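Local coordinates for protein monosaccharide-transporting ATPase (Actinobacillus succinogenes, PDB 5DTE) that binds the sugar D-allose and, as a periplasmic solute-binding protein, probably delivers it to an ABC transporter for uptake, at residues V134-G142 against N170-K180; V244-I252 against K263-L271. All coordinates share one frame; numbering follows the deposited sequence.

Contact 1: residues V134-G142 against N170-K180. With ALL (beta-D-allopyranose), chain E.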
loop_
_atom_site.group_PDB
_atom_site.type_symbol
_atom_site.label_atom_id
_atom_site.label_comp_id
_atom_site.label_asym_id
_atom_site.label_seq_id
_atom_site.Cartn_x
_atom_site.Cartn_y
_atom_site.Cartn_z
ATOM N N VAL A 134 -11.785 0.883 -3.175
ATOM C CA VAL A 134 -11.538 -0.339 -2.413
ATOM C C VAL A 134 -10.093 -0.330 -1.916
ATOM O O VAL A 134 -9.176 -0.231 -2.736
ATOM C CB VAL A 134 -11.770 -1.607 -3.261
ATOM C CG1 VAL A 134 -11.292 -2.860 -2.509
ATOM C CG2 VAL A 134 -13.217 -1.727 -3.648
ATOM N N GLY A 135 -9.889 -0.424 -0.594
ATOM C CA GLY A 135 -8.539 -0.499 -0.038
ATOM C C GLY A 135 -8.417 -0.920 1.415
ATOM O O GLY A 135 -8.969 -1.941 1.828
ATOM N N VAL A 136 -7.646 -0.142 2.170
ATOM C CA VAL A 136 -7.569 -0.238 3.632
ATOM C C VAL A 136 -7.419 1.159 4.257
ATOM O O VAL A 136 -7.084 2.131 3.574
ATOM C CB VAL A 136 -6.384 -1.127 4.142
ATOM C CG1 VAL A 136 -6.706 -2.600 3.999
ATOM C CG2 VAL A 136 -5.059 -0.770 3.470
ATOM N N ASP A 137 -7.704 1.259 5.552
ATOM C CA ASP A 137 -7.363 2.453 6.310
ATOM C C ASP A 137 -5.863 2.415 6.556
ATOM O O ASP A 137 -5.392 1.652 7.395
ATOM C CB ASP A 137 -8.142 2.504 7.630
ATOM C CG ASP A 137 -8.381 3.918 8.120
ATOM O OD1 ASP A 137 -7.463 4.748 8.004
ATOM O OD2 ASP A 137 -9.495 4.204 8.610
ATOM N N ASN A 138 -5.103 3.200 5.799
ATOM C CA ASN A 138 -3.651 3.164 5.938
ATOM C C ASN A 138 -3.229 3.922 7.187
ATOM O O ASN A 138 -2.179 3.649 7.762
ATOM C CB ASN A 138 -2.958 3.720 4.692
ATOM C CG ASN A 138 -3.151 2.833 3.462
ATOM O OD1 ASN A 138 -2.937 1.623 3.509
ATOM N ND2 ASN A 138 -3.566 3.436 2.363
ATOM N N PHE A 139 -4.069 4.852 7.627
ATOM C CA PHE A 139 -3.809 5.579 8.872
ATOM C C PHE A 139 -3.841 4.619 10.032
ATOM O O PHE A 139 -2.892 4.543 10.827
ATOM C CB PHE A 139 -4.834 6.689 9.091
ATOM C CG PHE A 139 -4.662 7.442 10.382
ATOM C CD1 PHE A 139 -3.856 8.572 10.438
ATOM C CD2 PHE A 139 -5.346 7.043 11.531
ATOM C CE1 PHE A 139 -3.720 9.283 11.622
ATOM C CE2 PHE A 139 -5.225 7.748 12.720
ATOM C CZ PHE A 139 -4.405 8.865 12.774
ATOM N N ASN A 140 -4.957 3.899 10.107
ATOM C CA ASN A 140 -5.160 2.856 11.093
ATOM C C ASN A 140 -4.090 1.748 11.018
ATOM O O ASN A 140 -3.560 1.302 12.054
ATOM C CB ASN A 140 -6.550 2.268 10.911
ATOM C CG ASN A 140 -7.133 1.768 12.199
ATOM O OD1 ASN A 140 -7.452 0.581 12.327
ATOM N ND2 ASN A 140 -7.267 2.671 13.181
ATOM N N GLY A 141 -3.776 1.321 9.792
ATOM C CA GLY A 141 -2.760 0.317 9.558
ATOM C C GLY A 141 -1.433 0.696 10.180
ATOM O O GLY A 141 -0.819 -0.126 10.861
ATOM N N GLY A 142 -0.999 1.940 9.947
ATOM C CA GLY A 142 0.213 2.473 10.547
ATOM C C GLY A 142 0.119 2.645 12.064
ATOM O O GLY A 142 1.057 2.320 12.810
ATOM N N ASN A 170 -1.363 7.098 0.680
ATOM C CA ASN A 170 -1.140 5.883 1.463
ATOM C C ASN A 170 0.109 5.995 2.333
ATOM O O ASN A 170 0.129 5.541 3.482
ATOM C CB ASN A 170 -1.037 4.665 0.551
ATOM C CG ASN A 170 -2.317 4.397 -0.193
ATOM O OD1 ASN A 170 -3.100 5.313 -0.470
ATOM N ND2 ASN A 170 -2.550 3.137 -0.520
ATOM N N GLY A 171 1.145 6.626 1.795
ATOM C CA GLY A 171 2.382 6.798 2.537
ATOM C C GLY A 171 2.227 7.736 3.715
ATOM O O GLY A 171 2.531 7.361 4.841
ATOM N N GLU A 172 1.754 8.953 3.444
ATOM C CA GLU A 172 1.503 9.964 4.473
ATOM C C GLU A 172 0.509 9.465 5.525
ATOM O O GLU A 172 0.747 9.635 6.710
ATOM C CB GLU A 172 0.991 11.278 3.841
ATOM C CG GLU A 172 1.863 11.845 2.678
ATOM C CD GLU A 172 3.077 12.701 3.119
ATOM O OE1 GLU A 172 3.177 13.057 4.313
ATOM O OE2 GLU A 172 3.934 13.021 2.254
ATOM N N GLN A 173 -0.586 8.834 5.097
ATOM C CA GLN A 173 -1.551 8.238 6.040
ATOM C C GLN A 173 -0.874 7.291 7.046
ATOM O O GLN A 173 -1.114 7.386 8.254
ATOM C CB GLN A 173 -2.658 7.481 5.300
ATOM C CG GLN A 173 -3.695 8.348 4.596
ATOM C CD GLN A 173 -4.353 9.369 5.514
ATOM O OE1 GLN A 173 -4.824 9.035 6.600
ATOM N NE2 GLN A 173 -4.391 10.623 5.074
ATOM N N ARG A 174 -0.028 6.388 6.556
ATOM C CA ARG A 174 0.680 5.457 7.435
ATOM C C ARG A 174 1.624 6.187 8.410
ATOM O O ARG A 174 1.758 5.788 9.579
ATOM C CB ARG A 174 1.449 4.420 6.601
ATOM C CG ARG A 174 0.522 3.492 5.837
ATOM C CD ARG A 174 1.206 2.749 4.722
ATOM N NE ARG A 174 0.231 2.199 3.781
ATOM C CZ ARG A 174 0.555 1.553 2.663
ATOM N NH1 ARG A 174 1.835 1.356 2.364
ATOM N NH2 ARG A 174 -0.394 1.087 1.853
ATOM N N LYS A 175 2.258 7.254 7.921
ATOM C CA LYS A 175 3.089 8.131 8.742
ATOM C C LYS A 175 2.254 8.765 9.866
ATOM O O LYS A 175 2.571 8.593 11.054
ATOM C CB LYS A 175 3.737 9.217 7.869
ATOM C CG LYS A 175 4.622 10.241 8.596
ATOM C CD LYS A 175 4.590 11.623 7.905
ATOM C CE LYS A 175 5.995 12.168 7.676
ATOM N NZ LYS A 175 6.873 12.031 8.890
ATOM N N GLY A 176 1.191 9.485 9.489
ATOM C CA GLY A 176 0.301 10.116 10.448
ATOM C C GLY A 176 -0.221 9.109 11.459
ATOM O O GLY A 176 -0.372 9.421 12.654
ATOM N N GLY A 177 -0.491 7.897 10.970
ATOM C CA GLY A 177 -0.850 6.779 11.828
ATOM C C GLY A 177 0.237 6.426 12.835
ATOM O O GLY A 177 -0.023 6.295 14.028
ATOM N N ALA A 178 1.463 6.272 12.348
ATOM C CA ALA A 178 2.599 6.005 13.216
ATOM C C ALA A 178 2.772 7.124 14.253
ATOM O O ALA A 178 2.820 6.856 15.460
ATOM C CB ALA A 178 3.864 5.838 12.392
ATOM N N LEU A 179 2.850 8.365 13.769
ATOM C CA LEU A 179 3.029 9.536 14.628
ATOM C C LEU A 179 2.034 9.549 15.782
ATOM O O LEU A 179 2.416 9.776 16.932
ATOM C CB LEU A 179 2.904 10.837 13.820
ATOM C CG LEU A 179 4.031 11.212 12.836
ATOM C CD1 LEU A 179 3.830 12.609 12.266
ATOM C CD2 LEU A 179 5.413 11.096 13.480
ATOM N N LYS A 180 0.768 9.284 15.481
ATOM C CA LYS A 180 -0.255 9.282 16.519
ATOM C C LYS A 180 0.044 8.251 17.599
ATOM O O LYS A 180 -0.208 8.475 18.775
ATOM C CB LYS A 180 -1.640 9.008 15.932
ATOM C CG LYS A 180 -2.714 9.041 16.998
ATOM C CD LYS A 180 -3.842 8.089 16.703
ATOM C CE LYS A 180 -4.856 8.071 17.834
ATOM N NZ LYS A 180 -6.259 7.955 17.311
HETATM C C1 ALL E . 1.113 1.604 -1.786
HETATM C C2 ALL E . 0.545 0.221 -1.532
HETATM C C3 ALL E . 1.594 -0.765 -1.173
HETATM C C4 ALL E . 2.779 -0.701 -2.084
HETATM C C5 ALL E . 3.315 0.720 -2.064
HETATM C C6 ALL E . 4.618 0.886 -2.776
HETATM O O1 ALL E . 0.171 2.438 -2.340
HETATM O O2 ALL E . -0.374 0.322 -0.423
HETATM O O3 ALL E . 2.060 -0.477 0.182
HETATM O O4 ALL E . 3.787 -1.626 -1.649
HETATM O O5 ALL E . 2.304 1.565 -2.685
HETATM O O6 ALL E . 4.403 0.794 -4.168
#

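Contact 2: residues V244-I252 against K263-L271. With ALL (beta-D-allopyranose), chain E.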
loop_
_atom_site.group_PDB
_atom_site.type_symbol
_atom_site.label_atom_id
_atom_site.label_comp_id
_atom_site.label_asym_id
_atom_site.label_seq_id
_atom_site.Cartn_x
_atom_site.Cartn_y
_atom_site.Cartn_z
ATOM N N VAL A 244 17.872 -3.396 17.143
ATOM C CA VAL A 244 16.888 -2.478 16.567
ATOM C C VAL A 244 15.771 -3.292 15.923
ATOM O O VAL A 244 16.021 -4.178 15.101
ATOM C CB VAL A 244 17.504 -1.511 15.506
ATOM C CG1 VAL A 244 16.449 -0.560 14.988
ATOM C CG2 VAL A 244 18.674 -0.730 16.077
ATOM N N LEU A 245 14.539 -3.001 16.306
ATOM C CA LEU A 245 13.401 -3.735 15.774
ATOM C C LEU A 245 12.708 -2.938 14.671
ATOM O O LEU A 245 12.509 -1.732 14.784
ATOM C CB LEU A 245 12.421 -4.082 16.892
ATOM C CG LEU A 245 13.081 -4.699 18.123
ATOM C CD1 LEU A 245 12.040 -5.022 19.210
ATOM C CD2 LEU A 245 13.886 -5.923 17.722
ATOM N N VAL A 246 12.340 -3.636 13.605
ATOM C CA VAL A 246 11.820 -3.013 12.401
ATOM C C VAL A 246 10.371 -3.473 12.172
ATOM O O VAL A 246 10.043 -4.637 12.411
ATOM C CB VAL A 246 12.749 -3.357 11.192
ATOM C CG1 VAL A 246 12.247 -2.775 9.863
ATOM C CG2 VAL A 246 14.177 -2.894 11.492
ATOM N N SER A 247 9.506 -2.545 11.759
ATOM C CA SER A 247 8.155 -2.890 11.318
ATOM C C SER A 247 7.941 -2.474 9.858
ATOM O O SER A 247 8.453 -1.437 9.408
ATOM C CB SER A 247 7.106 -2.232 12.217
ATOM O OG SER A 247 7.321 -0.837 12.289
ATOM N N GLY A 248 7.186 -3.289 9.120
ATOM C CA GLY A 248 6.896 -3.011 7.726
ATOM C C GLY A 248 5.415 -2.996 7.432
ATOM O O GLY A 248 4.589 -3.020 8.343
ATOM N N TYR A 249 5.072 -2.980 6.148
ATOM C CA TYR A 249 3.678 -2.799 5.734
ATOM C C TYR A 249 3.436 -3.344 4.338
ATOM O O TYR A 249 4.054 -2.849 3.405
ATOM C CB TYR A 249 3.305 -1.321 5.770
ATOM C CG TYR A 249 1.826 -1.050 5.781
ATOM C CD1 TYR A 249 1.193 -0.606 6.945
ATOM C CD2 TYR A 249 1.053 -1.227 4.638
ATOM C CE1 TYR A 249 -0.171 -0.351 6.974
ATOM C CE2 TYR A 249 -0.326 -0.974 4.656
ATOM C CZ TYR A 249 -0.925 -0.530 5.828
ATOM O OH TYR A 249 -2.275 -0.273 5.859
ATOM N N ASP A 250 2.565 -4.363 4.248
ATOM C CA ASP A 250 1.988 -4.959 3.022
ATOM C C ASP A 250 1.750 -6.461 3.231
ATOM O O ASP A 250 0.751 -7.028 2.762
ATOM C CB ASP A 250 2.860 -4.770 1.766
ATOM C CG ASP A 250 2.713 -3.392 1.145
ATOM O OD1 ASP A 250 1.867 -2.611 1.619
ATOM O OD2 ASP A 250 3.461 -3.083 0.198
ATOM N N GLY A 251 2.693 -7.106 3.910
ATOM C CA GLY A 251 2.620 -8.535 4.155
ATOM C C GLY A 251 3.152 -9.445 3.055
ATOM O O GLY A 251 2.676 -10.576 2.914
ATOM N N ILE A 252 4.133 -8.977 2.286
ATOM C CA ILE A 252 4.696 -9.791 1.199
ATOM C C ILE A 252 5.350 -11.035 1.816
ATOM O O ILE A 252 5.695 -11.029 3.001
ATOM C CB ILE A 252 5.726 -8.988 0.300
ATOM C CG1 ILE A 252 6.967 -8.541 1.074
ATOM C CG2 ILE A 252 5.085 -7.754 -0.326
ATOM C CD1 ILE A 252 7.850 -7.622 0.270
ATOM N N LYS A 263 13.755 -11.546 12.319
ATOM C CA LYS A 263 14.465 -10.432 11.689
ATOM C C LYS A 263 13.592 -9.163 11.671
ATOM O O LYS A 263 14.109 -8.036 11.672
ATOM C CB LYS A 263 14.892 -10.799 10.266
ATOM C CG LYS A 263 15.936 -11.911 10.149
ATOM C CD LYS A 263 16.580 -11.935 8.745
ATOM C CE LYS A 263 17.627 -13.039 8.586
ATOM N NZ LYS A 263 18.786 -12.950 9.536
ATOM N N MET A 264 12.271 -9.361 11.652
ATOM C CA MET A 264 11.296 -8.273 11.754
ATOM C C MET A 264 10.342 -8.438 12.932
ATOM O O MET A 264 10.069 -9.548 13.380
ATOM C CB MET A 264 10.469 -8.160 10.480
ATOM C CG MET A 264 11.164 -7.477 9.323
ATOM S SD MET A 264 9.871 -6.858 8.250
ATOM C CE MET A 264 10.653 -7.114 6.676
ATOM N N GLN A 265 9.823 -7.318 13.423
ATOM C CA GLN A 265 8.865 -7.336 14.510
ATOM C C GLN A 265 7.474 -7.635 13.986
ATOM O O GLN A 265 6.808 -8.563 14.444
ATOM C CB GLN A 265 8.861 -6.009 15.246
ATOM C CG GLN A 265 7.653 -5.849 16.143
ATOM C CD GLN A 265 7.639 -6.865 17.263
ATOM O OE1 GLN A 265 8.695 -7.293 17.751
ATOM N NE2 GLN A 265 6.440 -7.260 17.682
ATOM N N ASN A 266 7.044 -6.838 13.016
ATOM C CA ASN A 266 5.752 -7.030 12.388
ATOM C C ASN A 266 5.688 -6.411 11.011
ATOM O O ASN A 266 6.510 -5.568 10.658
ATOM C CB ASN A 266 4.657 -6.425 13.252
ATOM C CG ASN A 266 4.607 -4.920 13.142
ATOM O OD1 ASN A 266 3.948 -4.366 12.251
ATOM N ND2 ASN A 266 5.307 -4.243 14.040
ATOM N N THR A 267 4.691 -6.835 10.241
ATOM C CA THR A 267 4.260 -6.132 9.033
ATOM C C THR A 267 2.757 -6.164 9.079
ATOM O O THR A 267 2.200 -6.923 9.873
ATOM C CB THR A 267 4.777 -6.788 7.750
ATOM O OG1 THR A 267 4.614 -5.888 6.649
ATOM C CG2 THR A 267 4.023 -8.063 7.464
ATOM N N ILE A 268 2.092 -5.337 8.274
ATOM C CA ILE A 268 0.621 -5.363 8.202
ATOM C C ILE A 268 0.193 -6.032 6.906
ATOM O O ILE A 268 0.507 -5.523 5.830
ATOM C CB ILE A 268 -0.003 -3.951 8.268
ATOM C CG1 ILE A 268 0.085 -3.357 9.680
ATOM C CG2 ILE A 268 -1.464 -3.980 7.817
ATOM C CD1 ILE A 268 -1.077 -3.746 10.613
ATOM N N ASP A 269 -0.482 -7.182 7.004
ATOM C CA ASP A 269 -1.017 -7.827 5.815
ATOM C C ASP A 269 -2.235 -7.041 5.377
ATOM O O ASP A 269 -3.249 -6.964 6.075
ATOM C CB ASP A 269 -1.371 -9.304 6.042
ATOM C CG ASP A 269 -1.722 -10.036 4.725
ATOM O OD1 ASP A 269 -1.464 -9.478 3.631
ATOM O OD2 ASP A 269 -2.240 -11.177 4.781
ATOM N N GLN A 270 -2.098 -6.458 4.199
ATOM C CA GLN A 270 -3.078 -5.567 3.618
ATOM C C GLN A 270 -4.129 -6.363 2.855
ATOM O O GLN A 270 -5.119 -5.805 2.382
ATOM C CB GLN A 270 -2.353 -4.593 2.700
ATOM C CG GLN A 270 -3.155 -3.460 2.242
ATOM C CD GLN A 270 -2.360 -2.565 1.364
ATOM O OE1 GLN A 270 -1.179 -2.806 1.153
ATOM N NE2 GLN A 270 -2.994 -1.522 0.831
ATOM N N LEU A 271 -3.888 -7.671 2.739
ATOM C CA LEU A 271 -4.755 -8.585 1.996
ATOM C C LEU A 271 -4.959 -8.152 0.537
ATOM O O LEU A 271 -6.086 -7.868 0.103
ATOM C CB LEU A 271 -6.096 -8.712 2.718
ATOM C CG LEU A 271 -5.847 -9.160 4.155
ATOM C CD1 LEU A 271 -7.128 -9.219 4.918
ATOM C CD2 LEU A 271 -5.189 -10.516 4.139
HETATM C C1 ALL E . 1.113 1.604 -1.786
HETATM C C2 ALL E . 0.545 0.221 -1.532
HETATM C C3 ALL E . 1.594 -0.765 -1.173
HETATM C C4 ALL E . 2.779 -0.701 -2.084
HETATM C C5 ALL E . 3.315 0.720 -2.064
HETATM C C6 ALL E . 4.618 0.886 -2.776
HETATM O O1 ALL E . 0.171 2.438 -2.340
HETATM O O2 ALL E . -0.374 0.322 -0.423
HETATM O O3 ALL E . 2.060 -0.477 0.182
HETATM O O4 ALL E . 3.787 -1.626 -1.649
HETATM O O5 ALL E . 2.304 1.565 -2.685
HETATM O O6 ALL E . 4.403 0.794 -4.168
HETATM O O HOH W 1 16.799 -7.156 13.684
#

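Contact 1: residues V134-G142 against N170-K180
Asn170, in the first turn of helix 169-182, crosses the amide of Asn138 at a slant, the planes 45° apart. The two amides touch without hydrogen-bonding; Asn170, part of the allose pocket, donates from ND2 to the carbonyl of Asp116. Further along, Gln173 folds about its CB-CG bond and brings OE1 to 3.4 Å from Phe139 CB, while its carbonyl accepts a CA-H...O contact from Phe139. Arg174, stretched out straight as far as NE, makes the polar link: NH2 donates to Asn138 OD1 at 3.1 Å, and NE adds a weak bond to the same oxygen. That oxygen lies in the guanidinium plane, though the arginine approaches from above the amide's own plane. NH1 of Arg174 donates to O3 of the bound allose at 2.9 Å and to Ala223 O, so Asn138 is a second-shell residue that probably helps fix the rotation of a sugar-binding arginine. Gly176 and Gly177 then receive the Phe139 ring. With CG anti to the backbone N (chi1 178°), the ring drops as a knob among Gln173, Gly176, Gly177 and Lys180, and Gly177 CA lies over one face, 3.9 Å from the Phe139 centroid, in a CH-pi contact. Gly142 and Gly177 let the short helix axes approach to 6.6 Å, crossing at -42°. Beyond them, Ala178 and Leu179 rest on Ile161 of strand 157-163, whereas strand 132-135, leading into helix 138-152, lies between strands 112-115 and 295-297.

Contact 2: residues V244-I252 against K263-L271
Tyr249 and Ile268 meet over a ring face: Ile268 CB makes a CH-pi contact 4.0 Å from the Tyr249 centroid, nearer the ring's border than its middle; the CG1 methylene lies by CD1 and CE1, the CG2 methyl by CE1 and CZ. This sugar-facing half is the close-packed one. Thr267, with OG1 anti to the backbone N (chi1 -166°), tucks that hydroxyl against the Gly248-Tyr249 peptide, yet its hydrogen-bond partner is Asp225; CG2 of Thr267 reaches Gly251 CA at 3.6 Å. Backbone bonds tie the two segments together here: Asp250 N donates to Ile268 O at 2.8 Å, and Gln270 N returns a bond to Asp250 O at 3.2 Å, arriving from well above the carbonyl plane. Held in this way, Asp250 presents its carboxylate to the allose, OD1 accepting from O3 at 2.6 Å and OD2 from O4, at a modelled distance too short to be trusted.

The two segments run in the same direction, 31° apart end to end, and helix 253-261 joins them in a beta-alpha-beta connection. Strand 245-247 edges the four-stranded parallel sheet, while strand 267-269 pairs antiparallel with 301-303. Between the segments only Asp250 with Asp269 forms a clear bridge, a single one.

Toward Val244 and Lys263 the contact slackens. Gly248 N still donates to Asn266 O at 2.8 Å, and Gln265 N bonds Val246 O almost head-on at 2.9 Å, but the packing is lighter, mostly side chain against backbone. Leu245, partly exposed, only brushes Gln265, whose amide turns to Asn148 of helix 138-152, and Ser247 likewise gives its hydroxyl to Glu145. At the far end a water weakly bridges the carbonyls of Val244 and Lys263; NZ of Lys263 makes a salt bridge with Glu236.

The centres of contacts 1 and 2 lie about 14 Å apart, and both segments of contact 1 precede those of contact 2 in the sequence. They meet at Tyr249, whose OH lies 3.1 Å from Asn138 OD1, a probable hydrogen bond, and whose ring packs on Arg174. Both reach the same allose, contact 1 through its arginine and contact 2 through its aspartate. Residues 134-137 lead from the six-stranded sheet to the helices packed around the four-stranded one, and Val136 touches Gln270 where the chain heads for helix 272-287, which packs on strand 132-135. This is consistent with two neighbouring interdomain crossovers of a two-lobed sugar-binding protein, beside the cleft that holds the ligand.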